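Local coordinates for G protein alpha subunit (Entamoeba histolytica, PDB 4FID) that binds guanine nucleotides as the alpha subunit of a heterotrimeric G protein and probably relays signals from membrane receptors, at residues S19-Q24 and S313-V318; S44-V49 and E132-T137; T55-S60 and E95-D100. One frame throughout, in Å; residues are numbered along the deposited sequence.

Interaction 1: residues S19-Q24 and S313-V318; sequences STIAKQ and SNIKRV. With GDP (guanosine-5'-diphosphate), chain C.
Helix 18-28 and helix 312-332 come closest at Gln24 and Ile315, whose CA atoms lie 7.2 Å apart. Ile315 carries the contact from its side. Its CD1 meets CD1 of Ile21 at 3.6 Å, methyl against methyl, with the two side chains crossing at about a right angle. In Ile21, CG1 stands anti to the carbonyl carbon (chi1 -57°), and a further bend at chi2 brings CD1 to Ile315. Gln24 joins through its aliphatic part: CG packs 3.7 Å from CB of Ile315, and the neighbouring CG1 and CG2 lie only slightly farther off. The touching atoms are all carbons, and Leu25 and Leu28 of the first helix extend the packing along Ile315. The start of the same helix holds GDP. Ser19 N donates to O3B of the beta phosphate at 3.0 Å. On the alpha phosphate, GDP O1A takes a bond from Thr20 OG1 at 2.9 Å and a weak one from Thr20 N at 2.8 Å. Ile21 also touches Ala309, a GDP-binding residue, which ties the packing layer to the nucleotide pocket. Backbone amides at the start of a helix gripping the phosphates are the mark of a P-loop, and here the flank of that helix packs on helix 312-332 in the Ras-like domain.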
# COMPACT_ATOMS: atom_id res chain seq x y z
N SER A 19 -5.27 1.94 1.68
CA SER A 19 -5.39 2.85 2.82
C SER A 19 -4.37 4.00 2.71
O SER A 19 -4.65 5.13 3.10
CB SER A 19 -5.24 2.08 4.14
OG SER A 19 -4.30 2.68 5.01
N THR A 20 -3.22 3.71 2.13
CA THR A 20 -2.24 4.75 1.86
C THR A 20 -2.74 5.72 0.79
O THR A 20 -2.52 6.93 0.87
CB THR A 20 -0.94 4.16 1.37
OG1 THR A 20 -0.45 3.21 2.34
CG2 THR A 20 0.08 5.29 1.14
N ILE A 21 -3.42 5.20 -0.22
CA ILE A 21 -4.02 6.07 -1.21
C ILE A 21 -5.03 7.03 -0.55
O ILE A 21 -5.07 8.21 -0.89
CB ILE A 21 -4.73 5.24 -2.27
CG1 ILE A 21 -3.76 4.26 -2.94
CG2 ILE A 21 -5.43 6.17 -3.27
CD1 ILE A 21 -2.77 4.92 -3.84
N ALA A 22 -5.84 6.52 0.37
CA ALA A 22 -6.87 7.32 1.02
C ALA A 22 -6.31 8.43 1.91
O ALA A 22 -6.85 9.54 1.94
CB ALA A 22 -7.81 6.42 1.81
N LYS A 23 -5.25 8.13 2.64
CA LYS A 23 -4.58 9.17 3.43
C LYS A 23 -3.94 10.21 2.50
O LYS A 23 -3.94 11.40 2.78
CB LYS A 23 -3.51 8.55 4.33
CG LYS A 23 -4.05 7.99 5.62
CD LYS A 23 -3.02 7.16 6.32
CE LYS A 23 -3.65 6.34 7.44
NZ LYS A 23 -2.91 5.05 7.65
N GLN A 24 -3.43 9.73 1.39
CA GLN A 24 -2.75 10.60 0.44
C GLN A 24 -3.71 11.62 -0.17
O GLN A 24 -3.33 12.75 -0.43
CB GLN A 24 -2.10 9.75 -0.65
CG GLN A 24 -1.04 10.48 -1.43
CD GLN A 24 0.17 10.82 -0.59
OE1 GLN A 24 1.12 10.04 -0.50
NE2 GLN A 24 0.17 12.02 0.00
N SER A 313 3.18 13.35 -5.06
CA SER A 313 3.22 13.87 -6.41
C SER A 313 2.61 12.91 -7.43
O SER A 313 1.80 13.32 -8.26
CB SER A 313 4.67 14.19 -6.77
OG SER A 313 4.72 15.04 -7.89
N ASN A 314 3.00 11.64 -7.38
CA ASN A 314 2.41 10.60 -8.22
C ASN A 314 0.90 10.45 -8.03
O ASN A 314 0.14 10.44 -8.99
CB ASN A 314 3.11 9.26 -7.97
CG ASN A 314 2.65 8.16 -8.94
OD1 ASN A 314 1.94 7.23 -8.55
ND2 ASN A 314 3.06 8.26 -10.19
N ILE A 315 0.44 10.33 -6.79
CA ILE A 315 -1.00 10.19 -6.57
C ILE A 315 -1.82 11.41 -7.01
O ILE A 315 -2.94 11.26 -7.50
CB ILE A 315 -1.35 9.83 -5.11
CG1 ILE A 315 -0.77 8.47 -4.74
CG2 ILE A 315 -2.85 9.86 -4.90
CD1 ILE A 315 -1.05 7.39 -5.78
N LYS A 316 -1.26 12.62 -6.84
CA LYS A 316 -1.92 13.84 -7.34
C LYS A 316 -2.08 13.81 -8.86
O LYS A 316 -3.18 13.98 -9.38
CB LYS A 316 -1.15 15.10 -6.92
CG LYS A 316 -1.94 16.41 -7.05
CD LYS A 316 -1.01 17.63 -7.21
CE LYS A 316 -1.75 18.96 -6.93
NZ LYS A 316 -0.94 20.22 -7.21
N ARG A 317 -0.99 13.57 -9.58
CA ARG A 317 -1.05 13.52 -11.03
C ARG A 317 -2.04 12.45 -11.49
O ARG A 317 -2.86 12.69 -12.38
CB ARG A 317 0.35 13.32 -11.61
CG ARG A 317 0.42 13.04 -13.09
CD ARG A 317 1.83 12.64 -13.50
NE ARG A 317 2.38 11.56 -12.68
CZ ARG A 317 3.59 11.02 -12.83
NH1 ARG A 317 4.41 11.44 -13.79
NH2 ARG A 317 4.00 10.04 -12.03
N VAL A 318 -1.98 11.28 -10.86
CA VAL A 318 -2.83 10.16 -11.26
C VAL A 318 -4.32 10.32 -10.93
O VAL A 318 -5.18 9.97 -11.74
CB VAL A 318 -2.33 8.84 -10.67
CG1 VAL A 318 -3.33 7.74 -10.94
CG2 VAL A 318 -0.99 8.49 -11.28
PB GDP C . -4.67 -1.58 3.25
O1B GDP C . -5.12 -0.90 4.52
O2B GDP C . -4.88 -3.07 3.40
O3B GDP C . -5.52 -1.06 2.13
O3A GDP C . -3.10 -1.33 2.93
PA GDP C . -2.18 -0.17 3.63
O1A GDP C . -2.48 1.20 3.05
O2A GDP C . -2.36 -0.16 5.14
O5' GDP C . -0.67 -0.63 3.29
C5' GDP C . 0.26 -0.87 4.35
C4' GDP C . 1.71 -0.52 3.96
O4' GDP C . 1.91 -0.48 2.54
C3' GDP C . 2.15 0.83 4.52
O3' GDP C . 3.34 0.66 5.32
C2' GDP C . 2.41 1.69 3.29
O2' GDP C . 3.48 2.63 3.52
C1' GDP C . 2.71 0.65 2.21
N9 GDP C . 2.45 1.15 0.83
C8 GDP C . 1.26 1.40 0.24
N7 GDP C . 1.43 1.84 -1.04
C5 GDP C . 2.75 1.86 -1.29
C6 GDP C . 3.63 2.22 -2.44
O6 GDP C . 3.15 2.61 -3.52
N1 GDP C . 4.95 2.11 -2.28
C2 GDP C . 5.50 1.68 -1.13
N2 GDP C . 6.85 1.58 -1.06
N3 GDP C . 4.77 1.33 -0.05
C4 GDP C . 3.42 1.40 -0.07

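Interaction 2: residues S44-V49 and E132-T137; sequences SICSNV and EDYVPT
Helix 42-62 runs past the irregular segment 132-137, and the backbones are nearest at Ile45 and Pro136, with 8.2 Å between their CA atoms. This is packing within the all-helical domain of a G-alpha subunit: the long helix meets the connection that leads from helix 126-129 to helix 138-143. Ile45 does most of the touching. Its CD1 lies 3.7 Å from the phenolic OH of Tyr134 and 3.9 Å from CB of Pro136, so one methyl sits against both residues. CG2, the other branch, also reaches the Tyr134 OH, at 3.8 Å, and the two side chains cross at about a right angle. Tyr134 is swung toward the helix with CG anti to its backbone N (chi1 159°), which brings the hydroxyl end of the ring to Ile45. Tyr134 is buried, and its hydroxyl is hydrogen-bonded to OD2 of Asp140 on helix 138-143, which ties down the end of the ring while the isoleucine methyls pack against it. Two residues on, Pro136 comes back over one face of the Tyr134 ring, its N 3.6 Å above the plane and displaced toward the rim. Leu122 and Ile129 from the surrounding helices pack on Ile45 and Cys46 respectively. The sulfur makes a looser approach to the tyrosine, a Cys sulfur-aromatic contact: SG of Cys46 is 5.3 Å from the ring centroid, 74° off the ring normal, and its nearest ring atom is CE2 at 4.2 Å.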
# COMPACT_ATOMS: atom_id res chain seq x y z
N SER A 44 2.43 3.01 17.64
CA SER A 44 2.60 1.96 16.67
C SER A 44 3.83 2.25 15.83
O SER A 44 4.57 1.33 15.47
CB SER A 44 1.36 1.76 15.81
OG SER A 44 1.33 2.71 14.77
N ILE A 45 4.08 3.52 15.53
CA ILE A 45 5.29 3.87 14.80
C ILE A 45 6.53 3.54 15.63
O ILE A 45 7.47 2.91 15.14
CB ILE A 45 5.31 5.34 14.40
CG1 ILE A 45 4.22 5.60 13.35
CG2 ILE A 45 6.70 5.71 13.87
CD1 ILE A 45 4.00 7.07 13.08
N CYS A 46 6.52 3.94 16.89
CA CYS A 46 7.65 3.64 17.76
C CYS A 46 7.84 2.12 17.92
O CYS A 46 8.96 1.63 17.90
CB CYS A 46 7.52 4.36 19.10
SG CYS A 46 7.72 6.18 18.94
N SER A 47 6.74 1.40 18.06
CA SER A 47 6.77 -0.05 18.13
C SER A 47 7.35 -0.71 16.86
O SER A 47 8.20 -1.61 16.93
CB SER A 47 5.36 -0.58 18.42
OG SER A 47 5.37 -1.99 18.54
N ASN A 48 6.85 -0.28 15.70
CA ASN A 48 7.35 -0.77 14.41
C ASN A 48 8.87 -0.60 14.23
O ASN A 48 9.51 -1.41 13.55
CB ASN A 48 6.64 -0.08 13.25
CG ASN A 48 5.20 -0.48 13.12
OD1 ASN A 48 4.76 -1.42 13.78
ND2 ASN A 48 4.45 0.23 12.29
N VAL A 49 9.44 0.46 14.80
CA VAL A 49 10.87 0.68 14.69
C VAL A 49 11.59 -0.53 15.26
O VAL A 49 12.47 -1.10 14.62
CB VAL A 49 11.36 2.00 15.40
CG1 VAL A 49 12.89 2.02 15.51
CG2 VAL A 49 10.87 3.25 14.68
N GLU A 132 12.05 12.58 22.57
CA GLU A 132 11.08 12.50 23.64
C GLU A 132 9.77 13.22 23.30
O GLU A 132 8.69 12.77 23.69
CB GLU A 132 11.67 12.99 24.98
CG GLU A 132 12.08 14.45 25.01
CD GLU A 132 12.24 14.98 26.44
OE1 GLU A 132 11.85 14.25 27.38
OE2 GLU A 132 12.75 16.11 26.61
N ASP A 133 9.86 14.32 22.57
CA ASP A 133 8.67 15.12 22.26
C ASP A 133 8.11 14.83 20.87
O ASP A 133 7.21 15.54 20.40
CB ASP A 133 8.99 16.61 22.37
CG ASP A 133 10.01 17.06 21.34
OD1 ASP A 133 11.12 16.49 21.31
OD2 ASP A 133 9.71 18.00 20.57
N TYR A 134 8.64 13.80 20.22
CA TYR A 134 8.31 13.45 18.84
C TYR A 134 6.81 13.33 18.60
O TYR A 134 6.12 12.57 19.27
CB TYR A 134 9.03 12.15 18.43
CG TYR A 134 8.40 11.41 17.27
CD1 TYR A 134 8.42 11.96 15.99
CD2 TYR A 134 7.79 10.16 17.44
CE1 TYR A 134 7.84 11.30 14.92
CE2 TYR A 134 7.20 9.48 16.36
CZ TYR A 134 7.24 10.07 15.11
OH TYR A 134 6.69 9.46 14.02
N VAL A 135 6.31 14.09 17.63
CA VAL A 135 4.95 13.92 17.13
C VAL A 135 5.04 13.56 15.64
O VAL A 135 5.75 14.23 14.88
CB VAL A 135 4.05 15.18 17.42
CG1 VAL A 135 4.76 16.47 17.06
CG2 VAL A 135 2.73 15.11 16.69
N PRO A 136 4.37 12.47 15.24
CA PRO A 136 4.42 12.00 13.85
C PRO A 136 3.99 13.07 12.86
O PRO A 136 3.09 13.86 13.15
CB PRO A 136 3.42 10.84 13.83
CG PRO A 136 3.46 10.31 15.21
CD PRO A 136 3.62 11.54 16.09
N THR A 137 4.65 13.10 11.71
CA THR A 137 4.27 13.99 10.62
C THR A 137 3.34 13.27 9.64
O THR A 137 3.19 12.05 9.70
CB THR A 137 5.52 14.41 9.85
OG1 THR A 137 6.01 13.28 9.09
CG2 THR A 137 6.59 14.88 10.78

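Interaction 3: residues T55-S60 and E95-D100; sequences TLIEQS and EALWAD
Leu56 and Leu97 share nearly the same torsions, CG anti to the carbonyl carbon with chi1 of -79° and -78°, and each sends its CD1 into the gap between the two helices. CG of Trp98 is instead anti to its backbone N (chi1 -179°), which lays the indole across toward helix 42-62. The six-membered part of the indole makes the contact: CZ3 lies 4.2 Å from CD1 of Leu56, and the methyl approaches the ring obliquely. At the adjacent residues, Ile57 CD1 reaches Leu97 CD1 at 4.1 Å, the two side chains crossing at about a right angle. The backbones stay well apart, with the CA atoms of Ile57 and Leu97 separated by 8.6 Å and those of Leu56 and Trp98 by 9.4 Å. This is helix-to-helix packing inside the all-helical domain, where the long helix 42-62 meets helix 90-99, and it lies away from the nucleotide site. Other aromatic groups hold the indole as well: Tyr107 meets it edge-to-face, and the ring of Phe123, which also touches Leu56, packs against it. Just past the contact, Asp100 is the N-cap of helix 101-108: its OD2 accepts a bond from Gly102 N while OD1 takes bonds from Lys68 N and Tyr69 N. On the partner helix, the hydroxyl of Ser60 turns back on its own backbone, OG donating to Ile57 O at 2.8 Å.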
# COMPACT_ATOMS: atom_id res chain seq x y z
N THR A 55 13.02 -8.38 13.70
CA THR A 55 12.81 -9.24 12.53
C THR A 55 14.10 -9.48 11.75
O THR A 55 14.43 -10.61 11.43
CB THR A 55 11.75 -8.62 11.56
OG1 THR A 55 10.49 -8.51 12.22
CG2 THR A 55 11.59 -9.46 10.28
N LEU A 56 14.81 -8.40 11.42
CA LEU A 56 16.05 -8.51 10.66
C LEU A 56 17.13 -9.25 11.45
O LEU A 56 17.84 -10.10 10.91
CB LEU A 56 16.57 -7.14 10.18
CG LEU A 56 15.93 -6.50 8.94
CD1 LEU A 56 16.26 -5.00 8.78
CD2 LEU A 56 16.35 -7.26 7.70
N ILE A 57 17.27 -8.93 12.74
CA ILE A 57 18.23 -9.66 13.59
C ILE A 57 17.94 -11.17 13.59
O ILE A 57 18.85 -11.97 13.35
CB ILE A 57 18.23 -9.16 15.04
CG1 ILE A 57 18.60 -7.68 15.11
CG2 ILE A 57 19.19 -9.96 15.88
CD1 ILE A 57 18.54 -7.06 16.51
N GLU A 58 16.69 -11.54 13.86
CA GLU A 58 16.25 -12.93 13.79
C GLU A 58 16.51 -13.57 12.42
O GLU A 58 17.11 -14.64 12.31
CB GLU A 58 14.78 -13.06 14.18
CG GLU A 58 14.14 -14.39 13.82
CD GLU A 58 12.64 -14.41 14.06
OE1 GLU A 58 11.96 -15.34 13.56
OE2 GLU A 58 12.13 -13.49 14.73
N GLN A 59 16.07 -12.90 11.36
CA GLN A 59 16.37 -13.36 10.00
C GLN A 59 17.87 -13.46 9.69
O GLN A 59 18.29 -14.34 8.94
CB GLN A 59 15.64 -12.51 8.95
CG GLN A 59 14.11 -12.65 8.96
CD GLN A 59 13.65 -14.11 8.80
OE1 GLN A 59 14.15 -14.85 7.95
NE2 GLN A 59 12.70 -14.51 9.64
N SER A 60 18.71 -12.60 10.25
CA SER A 60 20.13 -12.72 9.93
C SER A 60 20.71 -14.03 10.48
O SER A 60 21.72 -14.51 9.98
CB SER A 60 20.94 -11.53 10.44
OG SER A 60 21.14 -11.62 11.84
N GLU A 95 21.01 2.63 14.52
CA GLU A 95 21.84 3.18 13.43
C GLU A 95 23.03 2.30 13.08
O GLU A 95 23.36 2.12 11.91
CB GLU A 95 22.37 4.56 13.79
CG GLU A 95 21.37 5.65 13.78
CD GLU A 95 21.81 6.78 14.67
OE1 GLU A 95 22.74 6.57 15.47
OE2 GLU A 95 21.23 7.88 14.58
N ALA A 96 23.68 1.76 14.11
CA ALA A 96 24.76 0.79 13.92
C ALA A 96 24.24 -0.49 13.27
O ALA A 96 24.84 -0.99 12.32
CB ALA A 96 25.43 0.47 15.26
N LEU A 97 23.14 -1.01 13.78
CA LEU A 97 22.54 -2.21 13.20
C LEU A 97 22.26 -2.04 11.71
O LEU A 97 22.64 -2.88 10.90
CB LEU A 97 21.27 -2.60 13.95
CG LEU A 97 21.47 -3.30 15.30
CD1 LEU A 97 20.17 -3.33 16.13
CD2 LEU A 97 22.03 -4.71 15.09
N TRP A 98 21.61 -0.94 11.35
CA TRP A 98 21.20 -0.72 9.96
C TRP A 98 22.42 -0.55 9.05
O TRP A 98 22.35 -0.78 7.85
CB TRP A 98 20.26 0.49 9.89
CG TRP A 98 19.73 0.84 8.53
CD1 TRP A 98 19.78 2.06 7.92
CD2 TRP A 98 19.03 -0.02 7.63
NE1 TRP A 98 19.18 2.01 6.69
CE2 TRP A 98 18.71 0.74 6.49
CE3 TRP A 98 18.64 -1.36 7.68
CZ2 TRP A 98 18.01 0.20 5.40
CZ3 TRP A 98 17.96 -1.90 6.59
CH2 TRP A 98 17.66 -1.12 5.48
N ALA A 99 23.55 -0.16 9.63
CA ALA A 99 24.79 -0.01 8.86
C ALA A 99 25.68 -1.26 8.90
O ALA A 99 26.69 -1.34 8.21
CB ALA A 99 25.56 1.21 9.33
N ASP A 100 25.27 -2.24 9.69
CA ASP A 100 26.04 -3.46 9.83
C ASP A 100 25.92 -4.34 8.59
O ASP A 100 24.84 -4.49 8.03
CB ASP A 100 25.57 -4.22 11.07
CG ASP A 100 26.31 -5.51 11.28
OD1 ASP A 100 27.50 -5.43 11.70
OD2 ASP A 100 25.71 -6.58 11.02

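Overall arrangement
Interaction 1 belongs to the Ras-like domain, whereas interactions 2 and 3 lie in the all-helical domain and share helix 42-62, touching it at different points with centres 19 Å apart. Along the chain the three are nested: interaction 3 falls within the loop closed by interaction 2, and that within the loop closed by interaction 1. The touching residues of interactions 1 and 2 are all buried; interaction 3 is only partly so. All three pairings are mainly apolar, but aliphatic packing beside phosphate-binding groups marks interaction 1, tyrosine, proline and sulfur mark interaction 2, and leucine, isoleucine and indole mark interaction 3, the farthest from the chain centre.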